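PDB 3E9D: Zgc:56074 from Danio rerio, which probably hydrolyses fructose 2,6-bisphosphate, and also fructose 1,6-bisphosphate, through a phosphohistidine intermediate, thereby lowering glycolytic flux. Local coordinates for residues I27-A40 and L59-N72. Residues are numbered along the deposited sequence; the frame is centred on the assembly and turned at random.
Sequences IDTPLSDTGHQQAA and LQRAIQTAEIILGN. With PO4 (phosphate ion), chain C.
Asp28 OD1 accepts a hydrogen bond from Gln60 N (2.7 Å) through its syn lone pair. It holds one of the first N-H groups of helix 60-71, beside the catalytic His11 of this histidine phosphatase fold. CG of Asp28 lies anti to the backbone N (chi1 -160°), which swings the carboxylate to that helix start. A water bridges Asp28 OD1 and Thr29 O to the backbone N and NH1 of Arg61. Arg61, extended from CG to NE, reaches a bound phosphate ion, probably from the crystallisation liquor. NE and NH2 both donate to one oxygen, O1, in the guanidinium plane. NH2 also donates to Gly24 O, and Arg10, Asn17, His183 and Gly184 also hydrogen-bond the ion.

Gln64 OE1 takes the backbone N-H of Leu31 at 2.9 Å, tilted 26° from the carbonyl plane. Its NE2 donates to a second water, shared with Leu31 O and His36 NE2. Leu31 packs one methyl, CD2, against Thr65 OG1 (3.6 Å), itself hydrogen-bonded to Arg61 O and Gly12 N. The other, CD1, sits over the centre of the His36 ring and meets Ile68 CD1 tip to tip. The axes of residues 33-40, which begin helix 33-45, and of helix 60-71 approach to 8.9 Å and cross at -40°. Ala39 points its CB at helix 60-71. Ile68 CG2 nestles against Ala39 CB (3.8 Å) and lies 3.5 Å from Ala40 N.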
ATOM      1  N   ILE A  27      -7.105  -7.314 -16.833  1.00 26.88           N
ATOM      2  CA  ILE A  27      -7.310  -6.183 -17.707  1.00 26.89           C
ATOM      3  C   ILE A  27      -6.333  -5.056 -17.334  1.00 26.08           C
ATOM      4  O   ILE A  27      -6.468  -4.417 -16.288  1.00 25.66           O
ATOM      5  CB  ILE A  27      -8.785  -5.742 -17.674  1.00 27.43           C
ATOM      6  CG1 ILE A  27      -9.677  -6.959 -17.959  1.00 28.98           C
ATOM      7  CG2 ILE A  27      -9.030  -4.673 -18.727  1.00 28.82           C
ATOM      8  CD1 ILE A  27     -11.127  -6.773 -17.591  1.00 32.07           C
ATOM      9  N   ASP A  28      -5.342  -4.819 -18.188  1.00 25.54           N
ATOM     10  CA  ASP A  28      -4.224  -3.952 -17.824  1.00 25.98           C
ATOM     11  C   ASP A  28      -4.410  -2.513 -18.356  1.00 26.03           C
ATOM     12  O   ASP A  28      -3.578  -1.986 -19.075  1.00 26.48           O
ATOM     13  CB  ASP A  28      -2.903  -4.577 -18.308  1.00 25.97           C
ATOM     14  CG  ASP A  28      -1.670  -4.031 -17.578  1.00 26.25           C
ATOM     15  OD1 ASP A  28      -1.794  -3.320 -16.559  1.00 26.47           O
ATOM     16  OD2 ASP A  28      -0.553  -4.337 -18.020  1.00 26.72           O
ATOM     17  N   THR A  29      -5.507  -1.885 -17.966  1.00 26.04           N
ATOM     18  CA  THR A  29      -5.862  -0.544 -18.423  1.00 26.63           C
ATOM     19  C   THR A  29      -4.911   0.559 -17.911  1.00 25.16           C
ATOM     20  O   THR A  29      -4.329   0.441 -16.826  1.00 24.10           O
ATOM     21  CB  THR A  29      -7.237  -0.180 -17.911  1.00 27.19           C
ATOM     22  OG1 THR A  29      -7.230  -0.347 -16.489  1.00 31.11           O
ATOM     23  CG2 THR A  29      -8.292  -1.090 -18.484  1.00 29.22           C
ATOM     24  N   PRO A  30      -4.769   1.644 -18.698  1.00 24.46           N
ATOM     25  CA  PRO A  30      -3.989   2.794 -18.261  1.00 23.29           C
ATOM     26  C   PRO A  30      -4.787   3.793 -17.403  1.00 22.52           C
ATOM     27  O   PRO A  30      -6.016   3.699 -17.307  1.00 22.53           O
ATOM     28  CB  PRO A  30      -3.560   3.442 -19.583  1.00 23.72           C
ATOM     29  CG  PRO A  30      -4.723   3.138 -20.536  1.00 24.40           C
ATOM     30  CD  PRO A  30      -5.181   1.745 -20.121  1.00 24.16           C
ATOM     31  N   LEU A  31      -4.079   4.743 -16.791  1.00 21.18           N
ATOM     32  CA  LEU A  31      -4.710   5.874 -16.120  1.00 19.78           C
ATOM     33  C   LEU A  31      -5.584   6.629 -17.107  1.00 18.88           C
ATOM     34  O   LEU A  31      -5.246   6.737 -18.287  1.00 18.35           O
ATOM     35  CB  LEU A  31      -3.651   6.847 -15.590  1.00 19.89           C
ATOM     36  CG  LEU A  31      -2.683   6.389 -14.489  1.00 20.79           C
ATOM     37  CD1 LEU A  31      -1.694   7.521 -14.137  1.00 21.11           C
ATOM     38  CD2 LEU A  31      -3.459   5.950 -13.278  1.00 21.15           C
ATOM     39  N   SER A  32      -6.702   7.138 -16.613  1.00 17.56           N
ATOM     40  CA  SER A  32      -7.512   8.090 -17.354  1.00 17.63           C
ATOM     41  C   SER A  32      -6.894   9.476 -17.166  1.00 17.20           C
ATOM     42  O   SER A  32      -5.918   9.643 -16.411  1.00 17.02           O
ATOM     43  CB  SER A  32      -8.934   8.087 -16.812  1.00 17.12           C
ATOM     44  OG  SER A  32      -8.955   8.642 -15.510  1.00 18.70           O
ATOM     45  N   ASP A  33      -7.450  10.467 -17.853  1.00 17.25           N
ATOM     46  CA  ASP A  33      -7.028  11.856 -17.633  1.00 16.94           C
ATOM     47  C   ASP A  33      -7.132  12.253 -16.164  1.00 16.79           C
ATOM     48  O   ASP A  33      -6.220  12.890 -15.616  1.00 16.07           O
ATOM     49  CB  ASP A  33      -7.821  12.854 -18.471  1.00 16.17           C
ATOM     50  CG  ASP A  33      -7.211  14.264 -18.396  1.00 17.99           C
ATOM     51  OD1 ASP A  33      -6.011  14.395 -18.743  1.00 19.28           O
ATOM     52  OD2 ASP A  33      -7.889  15.223 -17.954  1.00 15.78           O
ATOM     53  N   THR A  34      -8.233  11.867 -15.524  1.00 16.79           N
ATOM     54  CA  THR A  34      -8.400  12.105 -14.088  1.00 16.13           C
ATOM     55  C   THR A  34      -7.259  11.470 -13.270  1.00 16.32           C
ATOM     56  O   THR A  34      -6.703  12.112 -12.375  1.00 15.38           O
ATOM     57  CB  THR A  34      -9.748  11.563 -13.613  1.00 16.36           C
ATOM     58  OG1 THR A  34     -10.784  12.175 -14.380  1.00 17.94           O
ATOM     59  CG2 THR A  34      -9.984  11.849 -12.138  1.00 15.57           C
ATOM     60  N   GLY A  35      -6.908  10.227 -13.600  1.00 16.22           N
ATOM     61  CA  GLY A  35      -5.845   9.496 -12.902  1.00 17.18           C
ATOM     62  C   GLY A  35      -4.495  10.182 -12.982  1.00 17.01           C
ATOM     63  O   GLY A  35      -3.754  10.207 -12.007  1.00 16.78           O
ATOM     64  N   HIS A  36      -4.169  10.703 -14.166  1.00 17.63           N
ATOM     65  CA  HIS A  36      -2.951  11.467 -14.381  1.00 17.86           C
ATOM     66  C   HIS A  36      -2.917  12.672 -13.456  1.00 17.75           C
ATOM     67  O   HIS A  36      -1.881  12.976 -12.874  1.00 17.57           O
ATOM     68  CB  HIS A  36      -2.864  11.936 -15.837  1.00 18.02           C
ATOM     69  CG  HIS A  36      -2.304  10.903 -16.757  1.00 18.82           C
ATOM     70  ND1 HIS A  36      -0.949  10.740 -16.950  1.00 19.62           N
ATOM     71  CD2 HIS A  36      -2.911   9.951 -17.505  1.00 18.67           C
ATOM     72  CE1 HIS A  36      -0.742   9.753 -17.804  1.00 21.23           C
ATOM     73  NE2 HIS A  36      -1.918   9.257 -18.158  1.00 20.69           N
ATOM     74  N   GLN A  37      -4.057  13.344 -13.323  1.00 17.71           N
ATOM     75  CA  GLN A  37      -4.166  14.496 -12.423  1.00 18.44           C
ATOM     76  C   GLN A  37      -4.018  14.108 -10.966  1.00 17.86           C
ATOM     77  O   GLN A  37      -3.356  14.811 -10.195  1.00 17.61           O
ATOM     78  CB  GLN A  37      -5.529  15.176 -12.588  1.00 18.45           C
ATOM     79  CG  GLN A  37      -5.637  16.025 -13.789  1.00 21.06           C
ATOM     80  CD  GLN A  37      -7.046  16.504 -13.997  1.00 23.33           C
ATOM     81  OE1 GLN A  37      -7.449  17.502 -13.421  1.00 24.30           O
ATOM     82  NE2 GLN A  37      -7.808  15.789 -14.822  1.00 21.89           N
ATOM     83  N   GLN A  38      -4.663  13.013 -10.576  1.00 17.24           N
ATOM     84  CA  GLN A  38      -4.593  12.605  -9.173  1.00 17.95           C
ATOM     85  C   GLN A  38      -3.165  12.195  -8.813  1.00 17.98           C
ATOM     86  O   GLN A  38      -2.686  12.526  -7.731  1.00 17.89           O
ATOM     87  CB  GLN A  38      -5.559  11.467  -8.863  1.00 18.33           C
ATOM     88  CG  GLN A  38      -7.033  11.799  -9.084  1.00 17.36           C
ATOM     89  CD  GLN A  38      -7.887  10.546  -8.946  1.00 17.96           C
ATOM     90  OE1 GLN A  38      -7.436   9.439  -9.248  1.00 19.39           O
ATOM     91  NE2 GLN A  38      -9.107  10.713  -8.480  1.00 13.86           N
ATOM     92  N   ALA A  39      -2.492  11.504  -9.741  1.00 18.29           N
ATOM     93  CA  ALA A  39      -1.108  11.036  -9.539  1.00 18.04           C
ATOM     94  C   ALA A  39      -0.153  12.206  -9.397  1.00 17.94           C
ATOM     95  O   ALA A  39       0.743  12.180  -8.556  1.00 18.34           O
ATOM     96  CB  ALA A  39      -0.658  10.115 -10.687  1.00 16.72           C
ATOM     97  N   ALA A  40      -0.342  13.234 -10.226  1.00 17.98           N
ATOM     98  CA  ALA A  40       0.483  14.444 -10.158  1.00 17.46           C
ATOM     99  C   ALA A  40       0.297  15.190  -8.828  1.00 17.69           C
ATOM    100  O   ALA A  40       1.277  15.681  -8.229  1.00 17.57           O
ATOM    101  CB  ALA A  40       0.187  15.359 -11.355  1.00 17.45           C
ATOM    102  N   LEU A  59       1.315  -3.912 -12.798  1.00 20.73           N
ATOM    103  CA  LEU A  59       0.165  -3.439 -13.595  1.00 20.29           C
ATOM    104  C   LEU A  59       0.333  -1.974 -14.020  1.00 19.72           C
ATOM    105  O   LEU A  59       0.790  -1.157 -13.238  1.00 18.04           O
ATOM    106  CB  LEU A  59      -1.162  -3.656 -12.835  1.00 20.05           C
ATOM    107  CG  LEU A  59      -1.470  -5.137 -12.511  1.00 20.91           C
ATOM    108  CD1 LEU A  59      -2.651  -5.281 -11.530  1.00 19.18           C
ATOM    109  CD2 LEU A  59      -1.717  -5.911 -13.794  1.00 21.90           C
ATOM    110  N   GLN A  60      -0.005  -1.685 -15.279  1.00 19.62           N
ATOM    111  CA  GLN A  60       0.272  -0.385 -15.898  1.00 19.65           C
ATOM    112  C   GLN A  60      -0.255   0.795 -15.068  1.00 19.14           C
ATOM    113  O   GLN A  60       0.467   1.777 -14.870  1.00 19.45           O
ATOM    114  CB  GLN A  60      -0.296  -0.330 -17.325  1.00 20.06           C
ATOM    115  CG  GLN A  60      -0.129   1.034 -17.978  1.00 23.76           C
ATOM    116  CD  GLN A  60      -0.638   1.115 -19.408  1.00 27.50           C
ATOM    117  OE1 GLN A  60      -1.563   0.396 -19.815  1.00 30.28           O
ATOM    118  NE2 GLN A  60      -0.039   2.014 -20.179  1.00 28.27           N
ATOM    119  N   ARG A  61      -1.495   0.695 -14.579  1.00 18.34           N
ATOM    120  CA  ARG A  61      -2.105   1.803 -13.820  1.00 17.86           C
ATOM    121  C   ARG A  61      -1.260   2.197 -12.600  1.00 17.96           C
ATOM    122  O   ARG A  61      -1.180   3.376 -12.253  1.00 16.91           O
ATOM    123  CB  ARG A  61      -3.567   1.501 -13.423  1.00 17.38           C
ATOM    124  CG  ARG A  61      -3.793   0.225 -12.577  1.00 16.18           C
ATOM    125  CD  ARG A  61      -5.256  -0.229 -12.713  1.00 16.61           C
ATOM    126  NE  ARG A  61      -5.614  -1.372 -11.866  1.00 20.54           N
ATOM    127  CZ  ARG A  61      -5.545  -2.649 -12.252  1.00 21.25           C
ATOM    128  NH1 ARG A  61      -5.114  -2.951 -13.470  1.00 18.84           N
ATOM    129  NH2 ARG A  61      -5.922  -3.622 -11.426  1.00 20.87           N
ATOM    130  N   ALA A  62      -0.638   1.198 -11.969  1.00 17.91           N
ATOM    131  CA  ALA A  62       0.216   1.397 -10.791  1.00 18.30           C
ATOM    132  C   ALA A  62       1.606   1.918 -11.182  1.00 18.90           C
ATOM    133  O   ALA A  62       2.132   2.889 -10.582  1.00 18.18           O
ATOM    134  CB  ALA A  62       0.329   0.066  -9.987  1.00 18.77           C
ATOM    135  N   ILE A  63       2.204   1.282 -12.197  1.00 18.32           N
ATOM    136  CA  ILE A  63       3.478   1.764 -12.743  1.00 18.67           C
ATOM    137  C   ILE A  63       3.429   3.252 -13.147  1.00 17.76           C
ATOM    138  O   ILE A  63       4.329   4.017 -12.804  1.00 17.55           O
ATOM    139  CB  ILE A  63       3.955   0.910 -13.942  1.00 18.53           C
ATOM    140  CG1 ILE A  63       4.230  -0.530 -13.456  1.00 19.67           C
ATOM    141  CG2 ILE A  63       5.220   1.551 -14.600  1.00 18.40           C
ATOM    142  CD1 ILE A  63       4.286  -1.556 -14.546  1.00 18.93           C
ATOM    143  N   GLN A  64       2.388   3.645 -13.877  1.00 17.19           N
ATOM    144  CA  GLN A  64       2.224   5.057 -14.280  1.00 17.77           C
ATOM    145  C   GLN A  64       2.120   6.016 -13.092  1.00 17.43           C
ATOM    146  O   GLN A  64       2.673   7.109 -13.120  1.00 17.90           O
ATOM    147  CB  GLN A  64       0.983   5.214 -15.134  1.00 17.51           C
ATOM    148  CG  GLN A  64       1.078   4.597 -16.496  1.00 19.63           C
ATOM    149  CD  GLN A  64      -0.211   4.792 -17.250  1.00 22.39           C
ATOM    150  OE1 GLN A  64      -1.223   4.161 -16.949  1.00 22.41           O
ATOM    151  NE2 GLN A  64      -0.191   5.700 -18.224  1.00 22.39           N
ATOM    152  N   THR A  65       1.395   5.594 -12.058  1.00 16.98           N
ATOM    153  CA  THR A  65       1.228   6.387 -10.853  1.00 16.61           C
ATOM    154  C   THR A  65       2.567   6.552 -10.152  1.00 17.11           C
ATOM    155  O   THR A  65       2.958   7.673  -9.785  1.00 15.72           O
ATOM    156  CB  THR A  65       0.183   5.747  -9.909  1.00 16.63           C
ATOM    157  OG1 THR A  65      -1.068   5.680 -10.598  1.00 16.87           O
ATOM    158  CG2 THR A  65       0.013   6.572  -8.597  1.00 14.77           C
ATOM    159  N   ALA A  66       3.297   5.442 -10.015  1.00 17.27           N
ATOM    160  CA  ALA A  66       4.625   5.495  -9.406  1.00 17.72           C
ATOM    161  C   ALA A  66       5.568   6.398 -10.208  1.00 17.70           C
ATOM    162  O   ALA A  66       6.346   7.171  -9.623  1.00 17.90           O
ATOM    163  CB  ALA A  66       5.205   4.099  -9.263  1.00 17.11           C
ATOM    164  N   GLU A  67       5.499   6.309 -11.540  1.00 17.57           N
ATOM    165  CA  GLU A  67       6.385   7.100 -12.391  1.00 18.77           C
ATOM    166  C   GLU A  67       6.103   8.603 -12.211  1.00 18.02           C
ATOM    167  O   GLU A  67       7.016   9.422 -12.178  1.00 17.58           O
ATOM    168  CB  GLU A  67       6.234   6.726 -13.862  1.00 19.13           C
ATOM    169  CG  GLU A  67       6.825   5.375 -14.223  1.00 23.48           C
ATOM    170  CD  GLU A  67       6.489   4.959 -15.651  1.00 29.41           C
ATOM    171  OE1 GLU A  67       5.402   5.340 -16.156  1.00 30.79           O
ATOM    172  OE2 GLU A  67       7.305   4.232 -16.260  1.00 31.22           O
ATOM    173  N   ILE A  68       4.827   8.944 -12.114  1.00 17.98           N
ATOM    174  CA  ILE A  68       4.423  10.343 -11.962  1.00 17.54           C
ATOM    175  C   ILE A  68       4.797  10.862 -10.580  1.00 17.21           C
ATOM    176  O   ILE A  68       5.232  12.001 -10.433  1.00 17.63           O
ATOM    177  CB  ILE A  68       2.929  10.527 -12.272  1.00 17.40           C
ATOM    178  CG1 ILE A  68       2.714  10.387 -13.788  1.00 18.62           C
ATOM    179  CG2 ILE A  68       2.427  11.918 -11.825  1.00 17.25           C
ATOM    180  CD1 ILE A  68       1.296   9.960 -14.166  1.00 18.22           C
ATOM    181  N   ILE A  69       4.650  10.025  -9.564  1.00 16.56           N
ATOM    182  CA  ILE A  69       5.031  10.430  -8.226  1.00 17.39           C
ATOM    183  C   ILE A  69       6.543  10.704  -8.155  1.00 17.40           C
ATOM    184  O   ILE A  69       6.974  11.722  -7.608  1.00 17.42           O
ATOM    185  CB  ILE A  69       4.563   9.392  -7.174  1.00 17.70           C
ATOM    186  CG1 ILE A  69       3.024   9.501  -7.000  1.00 17.24           C
ATOM    187  CG2 ILE A  69       5.287   9.599  -5.859  1.00 16.48           C
ATOM    188  CD1 ILE A  69       2.394   8.323  -6.251  1.00 19.76           C
ATOM    189  N   LEU A  70       7.335   9.815  -8.739  1.00 17.72           N
ATOM    190  CA  LEU A  70       8.791   9.979  -8.704  1.00 18.66           C
ATOM    191  C   LEU A  70       9.244  11.141  -9.599  1.00 18.32           C
ATOM    192  O   LEU A  70      10.126  11.870  -9.228  1.00 18.38           O
ATOM    193  CB  LEU A  70       9.504   8.689  -9.084  1.00 18.68           C
ATOM    194  CG  LEU A  70       9.480   7.600  -8.002  1.00 21.64           C
ATOM    195  CD1 LEU A  70       9.991   6.308  -8.623  1.00 21.53           C
ATOM    196  CD2 LEU A  70      10.325   7.990  -6.786  1.00 23.07           C
ATOM    197  N   GLY A  71       8.603  11.324 -10.751  1.00 18.57           N
ATOM    198  CA  GLY A  71       8.920  12.475 -11.610  1.00 18.52           C
ATOM    199  C   GLY A  71       8.720  13.812 -10.923  1.00 18.18           C
ATOM    200  O   GLY A  71       9.448  14.768 -11.183  1.00 17.06           O
ATOM    201  N   ASN A  72       7.719  13.876 -10.045  1.00 18.41           N
ATOM    202  CA  ASN A  72       7.436  15.086  -9.263  1.00 18.06           C
ATOM    203  C   ASN A  72       8.290  15.248  -8.000  1.00 18.59           C
ATOM    204  O   ASN A  72       8.266  16.298  -7.346  1.00 17.72           O
ATOM    205  CB  ASN A  72       5.962  15.096  -8.889  1.00 18.59           C
ATOM    206  CG  ASN A  72       5.096  15.609 -10.008  1.00 18.12           C
ATOM    207  OD1 ASN A  72       4.973  16.817 -10.204  1.00 19.44           O
ATOM    208  ND2 ASN A  72       4.497  14.698 -10.760  1.00 18.94           N
TER
HETATM  209  P   PO4 C 266      -7.835  -1.308  -8.408  1.00 27.55           P
HETATM  210  O1  PO4 C 266      -6.755  -1.900  -9.278  1.00 25.93           O
HETATM  211  O2  PO4 C 266      -7.280  -0.560  -7.218  1.00 24.64           O
HETATM  212  O3  PO4 C 266      -8.667  -0.325  -9.198  1.00 28.72           O
HETATM  213  O4  PO4 C 266      -8.771  -2.401  -7.936  1.00 27.85           O
HETATM  214  O   HOH W   1      -3.353  -1.518 -15.309  1.00 20.04           O
HETATM  215  O   HOH W   2      -2.769   6.818 -19.474  1.00 18.31           O